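Local structure of putative hydrolase (Agrobacterium vitis, 3LLC) at residues Ile89-Leu93 with Met115-Ile119; Pro147-Asp152 with Gly193-Met199. The protein probably acts as an alpha/beta hydrolase that cleaves acyl thioesters and esters, such as fatty acids on acylated proteins. One frame throughout, in Å; residues are numbered along the deposited sequence.

Contact 1 of 2, residues Ile89-Leu93 with Met115-Ile119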
loop_
_atom_site.group_PDB
_atom_site.type_symbol
_atom_site.label_atom_id
_atom_site.label_comp_id
_atom_site.label_asym_id
_atom_site.label_seq_id
_atom_site.Cartn_x
_atom_site.Cartn_y
_atom_site.Cartn_z
ATOM N N ILE A 89 -5.131 -3.465 -9.304
ATOM C CA ILE A 89 -5.233 -3.700 -7.881
ATOM C C ILE A 89 -5.246 -5.217 -7.585
ATOM O O ILE A 89 -4.522 -5.658 -6.663
ATOM C CB ILE A 89 -6.437 -2.979 -7.239
ATOM C CG1 ILE A 89 -6.375 -1.445 -7.444
ATOM C CG2 ILE A 89 -6.517 -3.257 -5.752
ATOM C CD1 ILE A 89 -5.207 -0.793 -6.803
ATOM N N SER A 90 -6.035 -6.001 -8.323
ATOM C CA SER A 90 -6.058 -7.454 -8.088
ATOM C C SER A 90 -4.668 -8.112 -8.217
ATOM O O SER A 90 -4.287 -8.961 -7.383
ATOM C CB SER A 90 -7.058 -8.173 -8.990
ATOM O OG SER A 90 -8.403 -7.816 -8.685
ATOM N N ARG A 91 -3.921 -7.773 -9.283
ATOM C CA ARG A 91 -2.589 -8.364 -9.505
ATOM C C ARG A 91 -1.565 -7.931 -8.455
ATOM O O ARG A 91 -0.734 -8.744 -8.000
ATOM C CB ARG A 91 -2.051 -8.051 -10.927
ATOM C CG ARG A 91 -2.676 -8.941 -11.980
ATOM C CD ARG A 91 -2.421 -8.475 -13.383
ATOM N NE ARG A 91 -1.017 -8.369 -13.799
ATOM C CZ ARG A 91 -0.265 -9.366 -14.276
ATOM N NH1 ARG A 91 -0.716 -10.619 -14.347
ATOM N NH2 ARG A 91 0.978 -9.106 -14.679
ATOM N N TRP A 92 -1.621 -6.654 -8.056
ATOM C CA TRP A 92 -0.675 -6.113 -7.079
ATOM C C TRP A 92 -0.981 -6.637 -5.665
ATOM O O TRP A 92 -0.066 -6.925 -4.896
ATOM C CB TRP A 92 -0.664 -4.572 -7.140
ATOM C CG TRP A 92 -0.043 -4.060 -8.456
ATOM C CD1 TRP A 92 0.971 -4.642 -9.147
ATOM C CD2 TRP A 92 -0.380 -2.852 -9.194
ATOM N NE1 TRP A 92 1.292 -3.897 -10.273
ATOM C CE2 TRP A 92 0.488 -2.796 -10.319
ATOM C CE3 TRP A 92 -1.320 -1.839 -9.018
ATOM C CZ2 TRP A 92 0.446 -1.743 -11.255
ATOM C CZ3 TRP A 92 -1.379 -0.806 -9.963
ATOM C CH2 TRP A 92 -0.511 -0.780 -11.069
ATOM N N LEU A 93 -2.260 -6.852 -5.372
ATOM C CA LEU A 93 -2.660 -7.526 -4.143
ATOM C C LEU A 93 -2.172 -8.977 -4.134
ATOM O O LEU A 93 -1.666 -9.451 -3.104
ATOM C CB LEU A 93 -4.191 -7.487 -3.988
ATOM C CG LEU A 93 -4.798 -8.366 -2.873
ATOM C CD1 LEU A 93 -4.314 -7.890 -1.454
ATOM C CD2 LEU A 93 -6.375 -8.304 -2.958
HETATM N N MSE A 115 -1.858 4.210 -2.620
HETATM C CA MSE A 115 -2.448 2.948 -3.143
HETATM C C MSE A 115 -2.131 1.760 -2.217
HETATM O O MSE A 115 -2.917 0.822 -2.119
HETATM C CB MSE A 115 -1.966 2.650 -4.569
HETATM C CG MSE A 115 -2.380 1.302 -5.113
HETATM SE SE MSE A 115 -1.722 0.921 -6.896
HETATM C CE MSE A 115 0.046 0.295 -6.483
ATOM N N GLY A 116 -0.965 1.785 -1.574
ATOM C CA GLY A 116 -0.549 0.701 -0.691
ATOM C C GLY A 116 -1.478 0.542 0.522
ATOM O O GLY A 116 -1.591 -0.547 1.090
ATOM N N GLY A 117 -2.132 1.635 0.931
ATOM C CA GLY A 117 -3.181 1.609 1.961
ATOM C C GLY A 117 -4.427 0.860 1.536
ATOM O O GLY A 117 -5.045 0.136 2.339
ATOM N N TRP A 118 -4.796 0.998 0.258
ATOM C CA TRP A 118 -5.915 0.202 -0.318
ATOM C C TRP A 118 -5.535 -1.270 -0.302
ATOM O O TRP A 118 -6.328 -2.130 0.113
ATOM C CB TRP A 118 -6.181 0.657 -1.780
ATOM C CG TRP A 118 -7.430 0.120 -2.472
ATOM C CD1 TRP A 118 -8.337 -0.763 -1.991
ATOM C CD2 TRP A 118 -7.895 0.507 -3.776
ATOM N NE1 TRP A 118 -9.338 -0.976 -2.933
ATOM C CE2 TRP A 118 -9.080 -0.205 -4.035
ATOM C CE3 TRP A 118 -7.408 1.374 -4.757
ATOM C CZ2 TRP A 118 -9.803 -0.063 -5.230
ATOM C CZ3 TRP A 118 -8.109 1.515 -5.933
ATOM C CH2 TRP A 118 -9.298 0.806 -6.172
ATOM N N ILE A 119 -4.326 -1.565 -0.775
ATOM C CA ILE A 119 -3.885 -2.959 -0.843
ATOM C C ILE A 119 -3.777 -3.550 0.584
ATOM O O ILE A 119 -4.171 -4.700 0.793
ATOM C CB ILE A 119 -2.593 -3.111 -1.715
ATOM C CG1 ILE A 119 -2.899 -2.689 -3.167
ATOM C CG2 ILE A 119 -2.040 -4.562 -1.685
ATOM C CD1 ILE A 119 -1.670 -2.583 -4.056
#

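Contact 2 of 2, residues Pro147-Asp152 with Gly193-Met199. With EDO (1,2-ethanediol), chain C; EDO (1,2-ethanediol), chain D.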
loop_
_atom_site.group_PDB
_atom_site.type_symbol
_atom_site.label_atom_id
_atom_site.label_comp_id
_atom_site.label_asym_id
_atom_site.label_seq_id
_atom_site.Cartn_x
_atom_site.Cartn_y
_atom_site.Cartn_z
ATOM N N PRO A 147 -7.870 4.220 -0.559
ATOM C CA PRO A 147 -8.870 3.185 -0.906
ATOM C C PRO A 147 -9.849 3.677 -1.956
ATOM O O PRO A 147 -10.268 4.831 -1.920
ATOM C CB PRO A 147 -9.605 2.939 0.446
ATOM C CG PRO A 147 -9.420 4.234 1.221
ATOM C CD PRO A 147 -7.989 4.668 0.832
ATOM N N ASP A 148 -10.256 2.777 -2.865
ATOM C CA ASP A 148 -11.302 3.034 -3.845
ATOM C C ASP A 148 -11.011 4.295 -4.673
ATOM O O ASP A 148 -11.939 4.970 -5.101
ATOM C CB ASP A 148 -12.671 3.168 -3.175
ATOM C CG ASP A 148 -12.999 1.962 -2.253
ATOM O OD1 ASP A 148 -12.270 0.930 -2.372
ATOM O OD2 ASP A 148 -13.980 2.070 -1.463
ATOM N N PHE A 149 -9.730 4.564 -4.935
ATOM C CA PHE A 149 -9.395 5.806 -5.648
ATOM C C PHE A 149 -9.981 5.855 -7.057
ATOM O O PHE A 149 -10.332 6.943 -7.559
ATOM C CB PHE A 149 -7.876 6.154 -5.583
ATOM C CG PHE A 149 -6.975 5.357 -6.500
ATOM C CD1 PHE A 149 -6.933 5.583 -7.859
ATOM C CD2 PHE A 149 -6.065 4.432 -5.962
ATOM C CE1 PHE A 149 -6.052 4.859 -8.668
ATOM C CE2 PHE A 149 -5.195 3.716 -6.782
ATOM C CZ PHE A 149 -5.187 3.933 -8.107
ATOM N N THR A 150 -10.095 4.702 -7.727
ATOM C CA THR A 150 -10.604 4.681 -9.108
ATOM C C THR A 150 -12.058 5.145 -9.167
ATOM O O THR A 150 -12.404 5.983 -9.990
ATOM C CB THR A 150 -10.430 3.287 -9.783
ATOM O OG1 THR A 150 -11.147 2.300 -9.017
ATOM C CG2 THR A 150 -8.942 2.905 -9.875
ATOM N N SER A 151 -12.917 4.651 -8.263
ATOM C CA SER A 151 -14.312 4.999 -8.290
ATOM C C SER A 151 -14.614 6.327 -7.562
ATOM O O SER A 151 -15.561 7.051 -7.945
ATOM C CB SER A 151 -15.188 3.872 -7.677
ATOM O OG SER A 151 -14.815 3.594 -6.341
ATOM N N ASP A 152 -13.852 6.634 -6.540
ATOM C CA ASP A 152 -14.196 7.753 -5.634
ATOM C C ASP A 152 -13.442 9.048 -5.935
ATOM O O ASP A 152 -13.984 10.103 -5.679
ATOM C CB ASP A 152 -13.965 7.389 -4.167
ATOM C CG ASP A 152 -14.890 6.271 -3.669
ATOM O OD1 ASP A 152 -15.523 5.582 -4.498
ATOM O OD2 ASP A 152 -14.919 6.071 -2.430
ATOM N N GLY A 193 -10.721 -1.826 -10.277
ATOM C CA GLY A 193 -10.794 -1.096 -9.042
ATOM C C GLY A 193 -12.157 -1.294 -8.353
ATOM O O GLY A 193 -12.213 -1.335 -7.117
ATOM N N ARG A 194 -13.215 -1.469 -9.129
ATOM C CA ARG A 194 -14.554 -1.727 -8.579
ATOM C C ARG A 194 -14.660 -3.149 -7.986
ATOM O O ARG A 194 -15.402 -3.363 -7.000
ATOM C CB ARG A 194 -15.670 -1.437 -9.596
ATOM C CG ARG A 194 -16.048 0.063 -9.619
ATOM C CD ARG A 194 -16.997 0.412 -10.791
ATOM N NE ARG A 194 -17.432 1.814 -10.678
ATOM C CZ ARG A 194 -18.492 2.245 -9.996
ATOM N NH1 ARG A 194 -19.289 1.389 -9.357
ATOM N NH2 ARG A 194 -18.789 3.546 -9.979
ATOM N N ALA A 195 -13.943 -4.101 -8.587
ATOM C CA ALA A 195 -13.832 -5.466 -8.021
ATOM C C ALA A 195 -13.224 -5.428 -6.617
ATOM O O ALA A 195 -13.527 -6.267 -5.807
ATOM C CB ALA A 195 -13.033 -6.416 -8.938
ATOM N N ASN A 196 -12.382 -4.444 -6.320
ATOM C CA ASN A 196 -11.694 -4.312 -5.036
ATOM C C ASN A 196 -12.216 -3.196 -4.100
ATOM O O ASN A 196 -11.539 -2.778 -3.135
ATOM C CB ASN A 196 -10.192 -4.108 -5.312
ATOM C CG ASN A 196 -9.532 -5.356 -5.843
ATOM O OD1 ASN A 196 -9.177 -6.241 -5.054
ATOM N ND2 ASN A 196 -9.347 -5.450 -7.193
ATOM N N ARG A 197 -13.429 -2.705 -4.375
ATOM C CA ARG A 197 -13.956 -1.583 -3.622
ATOM C C ARG A 197 -14.167 -2.028 -2.162
ATOM O O ARG A 197 -14.848 -3.043 -1.915
ATOM C CB ARG A 197 -15.270 -1.093 -4.240
ATOM C CG ARG A 197 -15.746 0.283 -3.755
ATOM C CD ARG A 197 -17.008 0.729 -4.505
ATOM N NE ARG A 197 -17.215 2.173 -4.362
ATOM C CZ ARG A 197 -18.053 2.900 -5.093
ATOM N NH1 ARG A 197 -18.824 2.342 -6.016
ATOM N NH2 ARG A 197 -18.120 4.220 -4.885
ATOM N N VAL A 198 -13.586 -1.293 -1.234
ATOM C CA VAL A 198 -13.653 -1.639 0.218
ATOM C C VAL A 198 -14.605 -0.796 1.065
ATOM O O VAL A 198 -15.060 -1.272 2.133
ATOM C CB VAL A 198 -12.231 -1.701 0.879
ATOM C CG1 VAL A 198 -11.376 -2.778 0.228
ATOM C CG2 VAL A 198 -11.488 -0.337 0.876
HETATM N N MSE A 199 -14.945 0.434 0.619
HETATM C CA MSE A 199 -15.806 1.329 1.399
HETATM C C MSE A 199 -17.289 1.342 0.991
HETATM O O MSE A 199 -18.018 2.250 1.373
HETATM C CB MSE A 199 -15.215 2.761 1.436
HETATM C CG MSE A 199 -13.817 2.817 2.072
HETATM SE SE MSE A 199 -13.195 4.673 2.377
HETATM C CE MSE A 199 -13.144 5.158 0.476
HETATM C C1 EDO C . -17.249 -4.757 2.876
HETATM O O1 EDO C . -17.884 -3.830 1.998
HETATM C C2 EDO C . -16.053 -4.051 3.472
HETATM O O2 EDO C . -15.077 -3.968 2.464
HETATM C C1 EDO D . -13.879 -6.457 -2.410
HETATM O O1 EDO D . -13.538 -7.785 -2.870
HETATM C C2 EDO D . -13.399 -6.230 -0.987
HETATM O O2 EDO D . -14.477 -5.873 -0.124
HETATM O O HOH W 1 -16.022 3.667 -2.111
HETATM O O HOH W 2 -13.084 1.408 -6.217
#

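Contact 1 of 2, residues Ile89-Leu93 with Met115-Ile119
Directly behind the probable nucleophile elbow of this alpha/beta hydrolase, M115, W118 and I119 at the start of helix 115-128 meet I89, W92 and L93 at the start of helix 89-103. M115, a selenomethionine here, follows the serine of the GxSxG pattern and points its chain at the indole of W92. The chain is extended through chi2, which carries SE out to the benzene part of the W92 ring, and the bend at chi3 (83°) folds CE against the same part. SE lies 3.5 Å from W92 CE3 and stands oblique to the ring, a Met-aromatic contact in which a long, polarisable chain adapts to a rigid partner. The backbone N of M115 is hydrogen-bonded to a tetraethylene glycol, probably from the crystallisation liquor, which is consistent with the oxyanion-hole role of this position in the family.

I89 fills the space between M115 and W118. Its CG1 branch lies over one face of the W118 six-membered ring, 3.9 Å from the centroid, a CH-pi contact. From there CD1 reaches both W118 CE3 at 3.7 Å and M115 SE at 3.9 Å. In the canonical fold, helix 89-103 leads from strand 68-72 to strand 107-113, and the elbow turns that last strand into helix 115-128. The helix starts cross at -72°, with axes 10.6 Å apart, a spacing suited to large apolar side chains.

I119 was modelled in two conformers, so its contacts are less certain; in the one described, CD1 sits 3.8 Å from W92 CB and CG2 approaches L93 CA at 3.9 Å. Both indoles are buried, and their N-H groups find carbonyl acceptors outside the contact: W92 NE1 bonds S75 O, and W118 NE1 bonds N196 O.

Contact 2 of 2, residues Pro147-Asp152 with Gly193-Met199
At the base of the cap inserted into the alpha/beta hydrolase core, D148 grips the backbone of V198 and M199. Each carboxylate oxygen takes one of two successive N-H groups: V198 N donates to D148 OD1 at 2.8 Å in a nearly straight bond (168°), and M199 N donates to the syn lone pair of D148 OD2, also at 2.8 Å. Aspartate suits the place because its short, forked end spans both amides, and the pair of bonds should fix its rotation.

R197 runs extended from CG to NE across D148, its guanidinium nearly perpendicular to that carboxylate. Its NH2 forms a salt bridge with D152 OD1 at 3.0 Å, weak as a hydrogen bond because it is strongly bent. Water 1 completes the link, donating to D148 OD2 and D152 OD2 and accepting from R197 NE. S151 OG lies over one guanidinium face and donates to D152 OD1 at 2.8 Å, meeting it from above the carboxylate plane. K227 forms a salt bridge with D152 OD2, giving the carboxylate a second positive partner.

T150 OG1 comes within 3.4 Å of G193 CA, a close approach permitted by the absence of a side chain there. Water 2 donates to both S151 OG and G193 O. Apolar contacts border the polar centre: P147 CB meets V198 CG2 at 3.8 Å, while P147 CG touches CE of M199, a selenomethionine whose chain bends at chi3.

The cap thus leaves after strand 136-143 and returns toward strand 209-214 through adjoining segments, the arrangement of alpha/beta hydrolases with a lid inserted after the sixth strand.

Overall arrangement
Both contacts are largely buried, but contact 1 lies about 6 Å from the chain centre and contact 2 about 14 Å, measured between centres. The inner one joins two helices of the core by apolar and aromatic packing, whereas the outer one joins the two ends of the cap insertion through charges, backbone amides and waters, with its arginines toward the surface. Their centres are about 10 Å apart and they touch directly. W118 is the main go-between: one face of its six-membered ring serves contact 1, while the indole also packs on D148 and on G193 O of contact 2. S90 OG adds a probable hydrogen bond to N196 ND2, tying helix 89-103 to the returning chain.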